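Local structure of FAD:protein FMN transferase (Vibrio cholerae, 6NXI) at residues A[34-37]-A[38-42]; A[122-125]-A[126-129]; A[284-287]-A[288-292]; A[306-310]-A[311-315]. The protein probably transfers the FMN part of FAD, with magnesium as cofactor, to a threonine hydroxyl of a target flavoprotein. All blocks are in the same frame, centred on the assembly; numbering follows the deposited sequence.

Interaction 1: residues A[34-37]-A[38-42]; sequences TLQT and EIDRL
Ile39 lays CG1 and CD1 over the carbonyl of Leu35, one helical turn back. Ile39 CG1 is 3.2 Å from Leu35 O. The first torsion sets this up: CG1 stands beside the backbone N (chi1 -72°), on the side from which the preceding turn is reached. Leu35 O also accepts Ile39 N at 2.9 Å. The apolar contact between the two side chains is looser, with Leu35 CB 4.5 Å from Ile39 CD1. Gln36 and Asp40 form the next i to i+4 pair. Asp40 N bonds Gln36 O at 2.8 Å, and Gln36 CG comes within 3.6 Å of Asp40 OD2. Their amide and carboxylate planes are 30° apart. Both polar ends turn to Tyr19, whose hydroxyl is hydrogen-bonded to Gln36 NE2 and Asp40 OD1. Arg41 N closes a further turn on Thr37 O. In one of its two deposited conformers, Arg41 reaches back to Glu38 in a side-on salt bridge. There Arg41 NE meets Glu38 OE1 at 3.0 Å and Arg41 NH2 meets Glu38 OE2 at 2.8 Å. Both nitrogens come on the syn side, tilted out of the carboxylate plane. The amphipathic helix 32-50 lies with Leu35 and Ile39 inward. Both touch Tyr168 of helix 157-171. Leu35 also packs on Tyr23 of strand 17-24, and Ile39 on Ile21 of that strand and Leu10 of strand 7-14.

Interaction 2: residues A[122-125]-A[126-129]; sequences ELNA and RRAI
Arg127 folds back over Leu123 and beside Asn124, so that one side chain serves an apolar and a polar neighbour. The apolar part is the contact between Arg127 CD and Leu123 CG, 3.9 Å apart. Arg127 CG also lies over the Leu123 carbonyl, 3.4 Å from Leu123 O. Its chain then bends at chi3 (79°), which turns the guanidinium toward Asn124.

The polar side-chain contacts are modest. Arg127 NH1 gives a weak hydrogen bond to Asn124 OD1 at 3.4 Å. The oxygen sits at the guanidinium edge, near its plane, and the amide is turned 42° from that plane. Glu122 and Arg126 run side by side and point the same way. Their salt bridge is long, 3.8 Å from Glu122 OE2 to Arg126 NH2, and it rests on one of two deposited conformers of Glu122. The carboxylate and guanidinium planes are almost perpendicular. Each group has another charged partner: Glu122 forms a salt bridge with Arg113, and Arg126 one with Glu111.

The backbone bonds are mostly i to i+4. Arg127 N reaches Leu123 O at 2.9 Å in a nearly straight bond. Ala128 N meets Asn124 O at 3.0 Å, with an N-H...O angle of 136°. Beyond it, Ile129 N bonds Arg126 O, three residues back, and Ile129 CG1 rests 3.7 Å from Ala125 O.

Leu123 and Arg126 pack on Leu102 of helix 100-105. This is the C-terminal part of the short surface helix 120-127, where an i to i+3 bond follows the i to i+4 bonds.

Interaction 3: residues A[284-287]-A[288-292]; sequences MAVA and EANQI
Asn290 turns its amide back onto Val286 in a Schellman-type turn at the C-terminal end of helix 280-289. Two features mark the turn: Gln291 has left-handed backbone angles, and Ile292 N bonds back to the carbonyl of Ala287, five residues earlier. Asn290 is the first residue to leave helical angles. Asn290 CB lies 3.4 Å from Val286 O. Because CG stands beside the backbone N (chi1 -66°), the amide stays close to the last turn, with CG also near that oxygen. At the tip, Asn290 ND2 donates to Val286 O at 2.9 Å, with an N-H...O angle of 165°. This side-chain bond to the carbonyl four residues back lies in the carbonyl plane, on a lone pair. It is also close to the plane of the amide, and so fixes the amide's rotation. ND2 also passes Val286 CG1, where the two side chains cross. The Asn290 side chain further packs on Leu90 of helix 75-90.

Earlier in the helix, Glu288 N bonds Met284 O and Ala289 N bonds Ala285 O. The Glu288 carboxylate goes elsewhere, to Ser310 N. After Gln291, Ile292 comes back against Ala287 and Val286. Ile292 CB lies 4.2 Å from Ala287 CB, and Ile292 CD1 lies 4.4 Å from Val286 CG1. Leu271 of helix 265-278 also touches this isoleucine. Ile292 N donates to Ala287 O at 3.0 Å, in the carbonyl plane and on a lone pair.

Interaction 4: residues A[306-310]-A[311-315]; sequences EYASS and SFKPF
Past strand 304-308 the backbone makes a type I beta turn of Ser309 to Phe312, in which Ser309 O accepts Phe312 N at 3.0 Å, with the donor well above the carbonyl plane. Lys313 N adds a weak bond to Ser309 O at 3.2 Å. The Lys313 side chain then runs back along the chain. It bends at chi2 (-53°), which brings Lys313 CD to 3.4 Å from Ser309 O. Lys313 NZ reaches Ala308 O in a weak hydrogen bond of 3.2 Å. On the way, Lys313 CD touches the methyl of Ala308, 3.9 Å from Ala308 CB.

This turn ends the outermost strand of the antiparallel eight-stranded sheet and leads into the 3-10 segment 313-315. The sheet partner is strand 294-299, with backbone bonds between Tyr307 and Met296 and between Ser309 and Val294. Phe312 CD2 comes to within 4.1 Å of Ala308 CB. The Phe312 side chain also packs on Leu295 of strand 294-299 and on Pro293. The Ser309 hydroxyl lies in the crowded position between N and C (chi1 67°). It is hydrogen-bonded to Ile292 O and to Val294 N, which ties the start of the turn to the residues where strand 294-299 begins. Pro314 CD touches Ser310 O at 3.9 Å.

Interaction 1 lies within a helix, interactions 2 and 3 at the C-terminal parts of helices, and interaction 4 just after an edge strand. Interaction 2 is the surface contact and relies most on charged side chains. Interactions 1, 3 and 4 are partly buried. In 1 and 3 an apolar face of the helix turns inward, whereas 4 sets a phenylalanine and a lysine against the end of its strand. Interactions 3 and 4 are neighbours, with centres about 10 Å apart. They meet by polar contacts between the end of helix 280-289 and the turn after strand 304-308. Interactions 1 and 2 are remote from this pair and from each other, with nearest atoms more than 20 Å apart.

Interaction 1: residues A[34-37]-A[38-42]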
loop_
_atom_site.group_PDB
_atom_site.type_symbol
_atom_site.label_atom_id
_atom_site.label_comp_id
_atom_site.label_asym_id
_atom_site.label_seq_id
_atom_site.Cartn_x
_atom_site.Cartn_y
_atom_site.Cartn_z
ATOM N N THR A 34 15.243 -13.151 19.116
ATOM C CA THR A 34 16.280 -12.693 18.160
ATOM C C THR A 34 15.583 -12.162 16.897
ATOM O O THR A 34 15.926 -11.085 16.406
ATOM C CB THR A 34 17.237 -13.826 17.795
ATOM O OG1 THR A 34 17.899 -14.195 19.008
ATOM C CG2 THR A 34 18.248 -13.428 16.736
ATOM N N LEU A 35 14.648 -12.943 16.369
ATOM C CA LEU A 35 13.946 -12.558 15.124
ATOM C C LEU A 35 13.161 -11.279 15.352
ATOM O O LEU A 35 13.175 -10.410 14.449
ATOM C CB LEU A 35 13.001 -13.684 14.691
ATOM C CG LEU A 35 13.684 -14.978 14.270
ATOM C CD1 LEU A 35 12.642 -16.086 14.136
ATOM C CD2 LEU A 35 14.448 -14.806 12.974
ATOM N N GLN A 36 12.397 -11.162 16.439
ATOM C CA GLN A 36 11.544 -9.969 16.618
ATOM C C GLN A 36 12.405 -8.724 16.776
ATOM O O GLN A 36 12.043 -7.649 16.315
ATOM C CB GLN A 36 10.638 -10.091 17.837
ATOM C CG GLN A 36 9.585 -8.992 17.901
ATOM C CD GLN A 36 8.364 -9.419 18.684
ATOM O OE1 GLN A 36 8.469 -10.201 19.619
ATOM N NE2 GLN A 36 7.216 -8.856 18.355
ATOM N N THR A 37 13.545 -8.893 17.432
ATOM C CA THR A 37 14.452 -7.745 17.645
ATOM C C THR A 37 14.897 -7.185 16.288
ATOM O O THR A 37 14.898 -5.950 16.106
ATOM C CB THR A 37 15.631 -8.160 18.532
ATOM O OG1 THR A 37 15.195 -8.480 19.859
ATOM C CG2 THR A 37 16.621 -7.021 18.619
ATOM N N GLU A 38 15.257 -8.032 15.343
ATOM C CA GLU A 38 15.722 -7.545 14.026
ATOM C C GLU A 38 14.528 -7.046 13.218
ATOM O O GLU A 38 14.645 -6.061 12.519
ATOM C CB GLU A 38 16.488 -8.628 13.293
ATOM C CG GLU A 38 17.070 -8.126 11.992
ATOM C CD GLU A 38 18.000 -6.932 12.045
ATOM O OE1 GLU A 38 18.432 -6.484 13.147
ATOM O OE2 GLU A 38 18.303 -6.434 10.965
ATOM N N ILE A 39 13.395 -7.735 13.316
ATOM C CA ILE A 39 12.188 -7.276 12.589
ATOM C C ILE A 39 11.843 -5.868 13.058
ATOM O O ILE A 39 11.564 -5.003 12.231
ATOM C CB ILE A 39 11.026 -8.259 12.819
ATOM C CG1 ILE A 39 11.316 -9.546 12.050
ATOM C CG2 ILE A 39 9.707 -7.598 12.425
ATOM C CD1 ILE A 39 10.448 -10.696 12.512
ATOM N N ASP A 40 11.835 -5.621 14.360
ATOM C CA ASP A 40 11.559 -4.262 14.883
ATOM C C ASP A 40 12.593 -3.266 14.337
ATOM O O ASP A 40 12.208 -2.158 13.997
ATOM C CB ASP A 40 11.442 -4.267 16.399
ATOM C CG ASP A 40 10.149 -4.910 16.865
ATOM O OD1 ASP A 40 9.167 -4.848 16.095
ATOM O OD2 ASP A 40 10.136 -5.426 17.995
ATOM N N ARG A 41 13.871 -3.615 14.284
ATOM C CA ARG A 41 14.918 -2.687 13.768
ATOM C C ARG A 41 14.653 -2.365 12.288
ATOM O O ARG A 41 14.824 -1.147 11.856
ATOM C CB ARG A 41 16.303 -3.311 13.963
ATOM C CG ARG A 41 17.449 -2.325 13.764
ATOM C CD ARG A 41 18.792 -2.993 13.543
ATOM N NE ARG A 41 18.832 -3.690 12.272
ATOM C CZ ARG A 41 18.962 -3.116 11.084
ATOM N NH1 ARG A 41 19.199 -1.820 10.985
ATOM N NH2 ARG A 41 18.922 -3.859 9.998
ATOM N N LEU A 42 14.300 -3.386 11.493
ATOM C CA LEU A 42 14.093 -3.205 10.034
ATOM C C LEU A 42 12.888 -2.282 9.871
ATOM O O LEU A 42 12.931 -1.451 8.995
ATOM C CB LEU A 42 13.921 -4.564 9.355
ATOM C CG LEU A 42 15.198 -5.393 9.243
ATOM C CD1 LEU A 42 14.863 -6.835 8.936
ATOM C CD2 LEU A 42 16.112 -4.834 8.165
#

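Interaction 2: residues A[122-125]-A[126-129]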
loop_
_atom_site.group_PDB
_atom_site.type_symbol
_atom_site.label_atom_id
_atom_site.label_comp_id
_atom_site.label_asym_id
_atom_site.label_seq_id
_atom_site.Cartn_x
_atom_site.Cartn_y
_atom_site.Cartn_z
ATOM N N GLU A 122 -8.546 27.099 -1.599
ATOM C CA GLU A 122 -7.520 26.325 -0.850
ATOM C C GLU A 122 -7.208 25.045 -1.619
ATOM O O GLU A 122 -6.012 24.626 -1.670
ATOM C CB GLU A 122 -7.988 25.992 0.570
ATOM C CG GLU A 122 -6.870 25.381 1.412
ATOM C CD GLU A 122 -7.077 25.214 2.912
ATOM O OE1 GLU A 122 -8.199 24.872 3.311
ATOM O OE2 GLU A 122 -6.085 25.370 3.684
ATOM N N LEU A 123 -8.261 24.398 -2.136
ATOM C CA LEU A 123 -8.056 23.125 -2.878
ATOM C C LEU A 123 -7.138 23.430 -4.081
ATOM O O LEU A 123 -6.165 22.709 -4.309
ATOM C CB LEU A 123 -9.406 22.569 -3.319
ATOM C CG LEU A 123 -9.359 21.347 -4.217
ATOM C CD1 LEU A 123 -8.621 20.220 -3.508
ATOM C CD2 LEU A 123 -10.749 20.896 -4.601
ATOM N N ASN A 124 -7.479 24.460 -4.851
ATOM C CA ASN A 124 -6.751 24.804 -6.097
ATOM C C ASN A 124 -5.298 25.120 -5.756
ATOM O O ASN A 124 -4.421 24.718 -6.536
ATOM C CB ASN A 124 -7.440 25.904 -6.912
ATOM C CG ASN A 124 -8.653 25.372 -7.645
ATOM O OD1 ASN A 124 -8.812 24.165 -7.802
ATOM N ND2 ASN A 124 -9.555 26.258 -8.021
ATOM N N ALA A 125 -5.030 25.814 -4.655
ATOM C CA ALA A 125 -3.649 26.118 -4.208
ATOM C C ALA A 125 -2.881 24.819 -3.928
ATOM O O ALA A 125 -1.691 24.714 -4.240
ATOM C CB ALA A 125 -3.672 26.998 -2.995
ATOM N N ARG A 126 -3.546 23.815 -3.352
ATOM C CA ARG A 126 -2.836 22.554 -3.036
ATOM C C ARG A 126 -2.634 21.728 -4.296
ATOM O O ARG A 126 -1.587 21.083 -4.399
ATOM C CB ARG A 126 -3.631 21.741 -2.010
ATOM C CG ARG A 126 -3.742 22.438 -0.664
ATOM C CD ARG A 126 -2.622 22.144 0.287
ATOM N NE ARG A 126 -2.908 22.826 1.551
ATOM C CZ ARG A 126 -2.890 22.260 2.771
ATOM N NH1 ARG A 126 -2.598 20.976 2.930
ATOM N NH2 ARG A 126 -3.107 23.014 3.831
ATOM N N ARG A 127 -3.614 21.696 -5.190
ATOM C CA ARG A 127 -3.486 21.017 -6.502
ATOM C C ARG A 127 -2.336 21.615 -7.293
ATOM O O ARG A 127 -1.628 20.838 -7.948
ATOM C CB ARG A 127 -4.771 21.108 -7.318
ATOM C CG ARG A 127 -5.909 20.300 -6.736
ATOM C CD ARG A 127 -7.199 20.583 -7.423
ATOM N NE ARG A 127 -7.296 19.891 -8.682
ATOM C CZ ARG A 127 -8.207 20.193 -9.599
ATOM N NH1 ARG A 127 -9.040 21.212 -9.427
ATOM N NH2 ARG A 127 -8.270 19.479 -10.697
ATOM N N ALA A 128 -2.073 22.911 -7.146
ATOM C CA ALA A 128 -1.025 23.583 -7.942
ATOM C C ALA A 128 0.358 23.085 -7.518
ATOM O O ALA A 128 1.295 23.321 -8.294
ATOM C CB ALA A 128 -1.127 25.072 -7.805
ATOM N N ILE A 129 0.504 22.523 -6.313
ATOM C CA ILE A 129 1.817 22.048 -5.795
ATOM C C ILE A 129 1.833 20.516 -5.759
ATOM O O ILE A 129 2.607 19.990 -4.995
ATOM C CB ILE A 129 2.139 22.678 -4.429
ATOM C CG1 ILE A 129 1.066 22.361 -3.378
ATOM C CG2 ILE A 129 2.355 24.169 -4.573
ATOM C CD1 ILE A 129 1.461 22.646 -1.947
#

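Interaction 3: residues A[284-287]-A[288-292]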
loop_
_atom_site.group_PDB
_atom_site.type_symbol
_atom_site.label_atom_id
_atom_site.label_comp_id
_atom_site.label_asym_id
_atom_site.label_seq_id
_atom_site.Cartn_x
_atom_site.Cartn_y
_atom_site.Cartn_z
ATOM N N MET A 284 -9.376 -2.570 -14.687
ATOM C CA MET A 284 -9.389 -3.990 -15.099
ATOM C C MET A 284 -8.663 -4.123 -16.448
ATOM O O MET A 284 -7.977 -5.151 -16.649
ATOM C CB MET A 284 -10.809 -4.558 -15.162
ATOM C CG MET A 284 -11.502 -4.615 -13.801
ATOM S SD MET A 284 -10.570 -5.523 -12.519
ATOM C CE MET A 284 -10.465 -7.109 -13.345
ATOM N N ALA A 285 -8.717 -3.087 -17.298
ATOM C CA ALA A 285 -8.037 -3.091 -18.614
ATOM C C ALA A 285 -6.524 -3.140 -18.378
ATOM O O ALA A 285 -5.844 -3.986 -19.022
ATOM C CB ALA A 285 -8.432 -1.918 -19.467
ATOM N N VAL A 286 -6.005 -2.340 -17.451
ATOM C CA VAL A 286 -4.555 -2.408 -17.105
ATOM C C VAL A 286 -4.220 -3.793 -16.550
ATOM O O VAL A 286 -3.140 -4.353 -16.873
ATOM C CB VAL A 286 -4.142 -1.264 -16.158
ATOM C CG1 VAL A 286 -2.747 -1.490 -15.572
ATOM C CG2 VAL A 286 -4.209 0.055 -16.886
ATOM N N ALA A 287 -5.074 -4.358 -15.699
ATOM C CA ALA A 287 -4.796 -5.660 -15.058
ATOM C C ALA A 287 -4.736 -6.737 -16.151
ATOM O O ALA A 287 -3.905 -7.660 -16.097
ATOM C CB ALA A 287 -5.843 -6.011 -14.033
ATOM N N GLU A 288 -5.650 -6.664 -17.100
ATOM C CA GLU A 288 -5.664 -7.625 -18.230
ATOM C C GLU A 288 -4.410 -7.521 -19.091
ATOM O O GLU A 288 -3.850 -8.583 -19.416
ATOM C CB GLU A 288 -6.888 -7.376 -19.101
ATOM C CG GLU A 288 -8.105 -8.008 -18.490
ATOM C CD GLU A 288 -8.007 -9.503 -18.311
ATOM O OE1 GLU A 288 -7.441 -10.197 -19.189
ATOM O OE2 GLU A 288 -8.617 -9.970 -17.368
ATOM N N ALA A 289 -4.003 -6.303 -19.428
ATOM C CA ALA A 289 -2.902 -6.025 -20.373
ATOM C C ALA A 289 -1.566 -6.411 -19.739
ATOM O O ALA A 289 -0.590 -6.625 -20.492
ATOM C CB ALA A 289 -2.928 -4.578 -20.788
ATOM N N ASN A 290 -1.508 -6.510 -18.410
ATOM C CA ASN A 290 -0.207 -6.649 -17.704
ATOM C C ASN A 290 -0.186 -7.904 -16.845
ATOM O O ASN A 290 0.753 -8.056 -16.021
ATOM C CB ASN A 290 0.088 -5.365 -16.942
ATOM C CG ASN A 290 0.311 -4.187 -17.870
ATOM O OD1 ASN A 290 1.408 -4.008 -18.389
ATOM N ND2 ASN A 290 -0.710 -3.382 -18.114
ATOM N N GLN A 291 -1.126 -8.821 -17.032
ATOM C CA GLN A 291 -1.080 -10.105 -16.291
ATOM C C GLN A 291 -1.041 -9.827 -14.785
ATOM O O GLN A 291 -0.333 -10.531 -14.079
ATOM C CB GLN A 291 0.156 -10.948 -16.645
ATOM C CG GLN A 291 0.353 -11.134 -18.132
ATOM C CD GLN A 291 -0.652 -12.127 -18.651
ATOM O OE1 GLN A 291 -1.834 -11.818 -18.761
ATOM N NE2 GLN A 291 -0.182 -13.322 -18.979
ATOM N N ILE A 292 -1.828 -8.867 -14.301
ATOM C CA ILE A 292 -1.954 -8.579 -12.850
ATOM C C ILE A 292 -3.177 -9.310 -12.324
ATOM O O ILE A 292 -4.276 -9.056 -12.837
ATOM C CB ILE A 292 -2.058 -7.069 -12.588
ATOM C CG1 ILE A 292 -0.977 -6.265 -13.298
ATOM C CG2 ILE A 292 -2.030 -6.814 -11.098
ATOM C CD1 ILE A 292 -1.189 -4.780 -13.188
#

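Interaction 4: residues A[306-310]-A[311-315]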
loop_
_atom_site.group_PDB
_atom_site.type_symbol
_atom_site.label_atom_id
_atom_site.label_comp_id
_atom_site.label_asym_id
_atom_site.label_seq_id
_atom_site.Cartn_x
_atom_site.Cartn_y
_atom_site.Cartn_z
ATOM N N GLU A 306 -18.443 -8.331 -8.707
ATOM C CA GLU A 306 -16.983 -8.554 -8.711
ATOM C C GLU A 306 -16.500 -8.582 -10.152
ATOM O O GLU A 306 -17.168 -9.159 -11.016
ATOM C CB GLU A 306 -16.576 -9.892 -8.108
ATOM C CG GLU A 306 -17.489 -10.371 -7.015
ATOM C CD GLU A 306 -16.921 -11.555 -6.256
ATOM O OE1 GLU A 306 -16.185 -12.362 -6.871
ATOM O OE2 GLU A 306 -17.243 -11.671 -5.070
ATOM N N TYR A 307 -15.308 -8.081 -10.370
ATOM C CA TYR A 307 -14.574 -8.242 -11.630
ATOM C C TYR A 307 -13.232 -8.859 -11.266
ATOM O O TYR A 307 -12.528 -8.222 -10.439
ATOM C CB TYR A 307 -14.335 -6.904 -12.309
ATOM C CG TYR A 307 -15.568 -6.178 -12.767
ATOM C CD1 TYR A 307 -16.140 -6.400 -14.009
ATOM C CD2 TYR A 307 -16.126 -5.225 -11.947
ATOM C CE1 TYR A 307 -17.258 -5.685 -14.413
ATOM C CE2 TYR A 307 -17.220 -4.485 -12.342
ATOM C CZ TYR A 307 -17.794 -4.725 -13.570
ATOM O OH TYR A 307 -18.894 -3.978 -13.875
ATOM N N ALA A 308 -12.948 -10.040 -11.791
ATOM C CA ALA A 308 -11.646 -10.720 -11.624
ATOM C C ALA A 308 -10.910 -10.656 -12.964
ATOM O O ALA A 308 -11.526 -10.953 -14.004
ATOM C CB ALA A 308 -11.835 -12.133 -11.165
ATOM N N SER A 309 -9.633 -10.284 -12.938
ATOM C CA SER A 309 -8.788 -10.322 -14.147
ATOM C C SER A 309 -8.564 -11.788 -14.548
ATOM O O SER A 309 -8.709 -12.675 -13.690
ATOM C CB SER A 309 -7.508 -9.593 -13.925
ATOM O OG SER A 309 -6.687 -10.244 -12.975
ATOM N N SER A 310 -8.128 -12.023 -15.782
ATOM C CA SER A 310 -7.817 -13.379 -16.305
ATOM C C SER A 310 -6.790 -14.064 -15.411
ATOM O O SER A 310 -6.854 -15.284 -15.270
ATOM C CB SER A 310 -7.334 -13.292 -17.720
ATOM O OG SER A 310 -8.405 -12.891 -18.547
ATOM N N SER A 311 -5.839 -13.319 -14.867
ATOM C CA SER A 311 -4.754 -13.936 -14.074
ATOM C C SER A 311 -5.191 -14.169 -12.619
ATOM O O SER A 311 -4.451 -14.864 -11.902
ATOM C CB SER A 311 -3.495 -13.142 -14.214
ATOM O OG SER A 311 -3.698 -11.854 -13.687
ATOM N N PHE A 312 -6.342 -13.637 -12.181
ATOM C CA PHE A 312 -6.930 -13.866 -10.834
ATOM C C PHE A 312 -7.901 -15.054 -10.813
ATOM O O PHE A 312 -8.140 -15.616 -9.727
ATOM C CB PHE A 312 -7.746 -12.667 -10.341
ATOM C CG PHE A 312 -8.030 -12.710 -8.857
ATOM C CD1 PHE A 312 -7.171 -12.120 -7.943
ATOM C CD2 PHE A 312 -9.160 -13.351 -8.368
ATOM C CE1 PHE A 312 -7.431 -12.184 -6.576
ATOM C CE2 PHE A 312 -9.416 -13.408 -7.004
ATOM C CZ PHE A 312 -8.550 -12.840 -6.111
ATOM N N LYS A 313 -8.480 -15.407 -11.964
ATOM C CA LYS A 313 -9.528 -16.461 -12.067
ATOM C C LYS A 313 -9.120 -17.681 -11.240
ATOM O O LYS A 313 -9.882 -18.087 -10.363
ATOM C CB LYS A 313 -9.798 -16.830 -13.534
ATOM C CG LYS A 313 -10.191 -15.673 -14.448
ATOM C CD LYS A 313 -11.362 -14.827 -13.957
ATOM C CE LYS A 313 -12.041 -14.064 -15.080
ATOM N NZ LYS A 313 -13.335 -13.483 -14.648
ATOM N N PRO A 314 -7.914 -18.270 -11.440
ATOM C CA PRO A 314 -7.536 -19.512 -10.762
ATOM C C PRO A 314 -7.843 -19.548 -9.253
ATOM O O PRO A 314 -8.341 -20.558 -8.766
ATOM C CB PRO A 314 -6.009 -19.566 -10.959
ATOM C CG PRO A 314 -5.770 -18.832 -12.253
ATOM C CD PRO A 314 -6.822 -17.752 -12.286
ATOM N N PHE A 315 -7.557 -18.442 -8.560
ATOM C CA PHE A 315 -7.519 -18.329 -7.078
ATOM C C PHE A 315 -8.913 -18.488 -6.461
ATOM O O PHE A 315 -8.982 -19.028 -5.343
ATOM C CB PHE A 315 -6.847 -17.012 -6.691
ATOM C CG PHE A 315 -5.386 -17.007 -7.054
ATOM C CD1 PHE A 315 -4.485 -17.774 -6.333
ATOM C CD2 PHE A 315 -4.924 -16.305 -8.152
ATOM C CE1 PHE A 315 -3.142 -17.787 -6.672
ATOM C CE2 PHE A 315 -3.585 -16.325 -8.497
ATOM C CZ PHE A 315 -2.696 -17.063 -7.752
#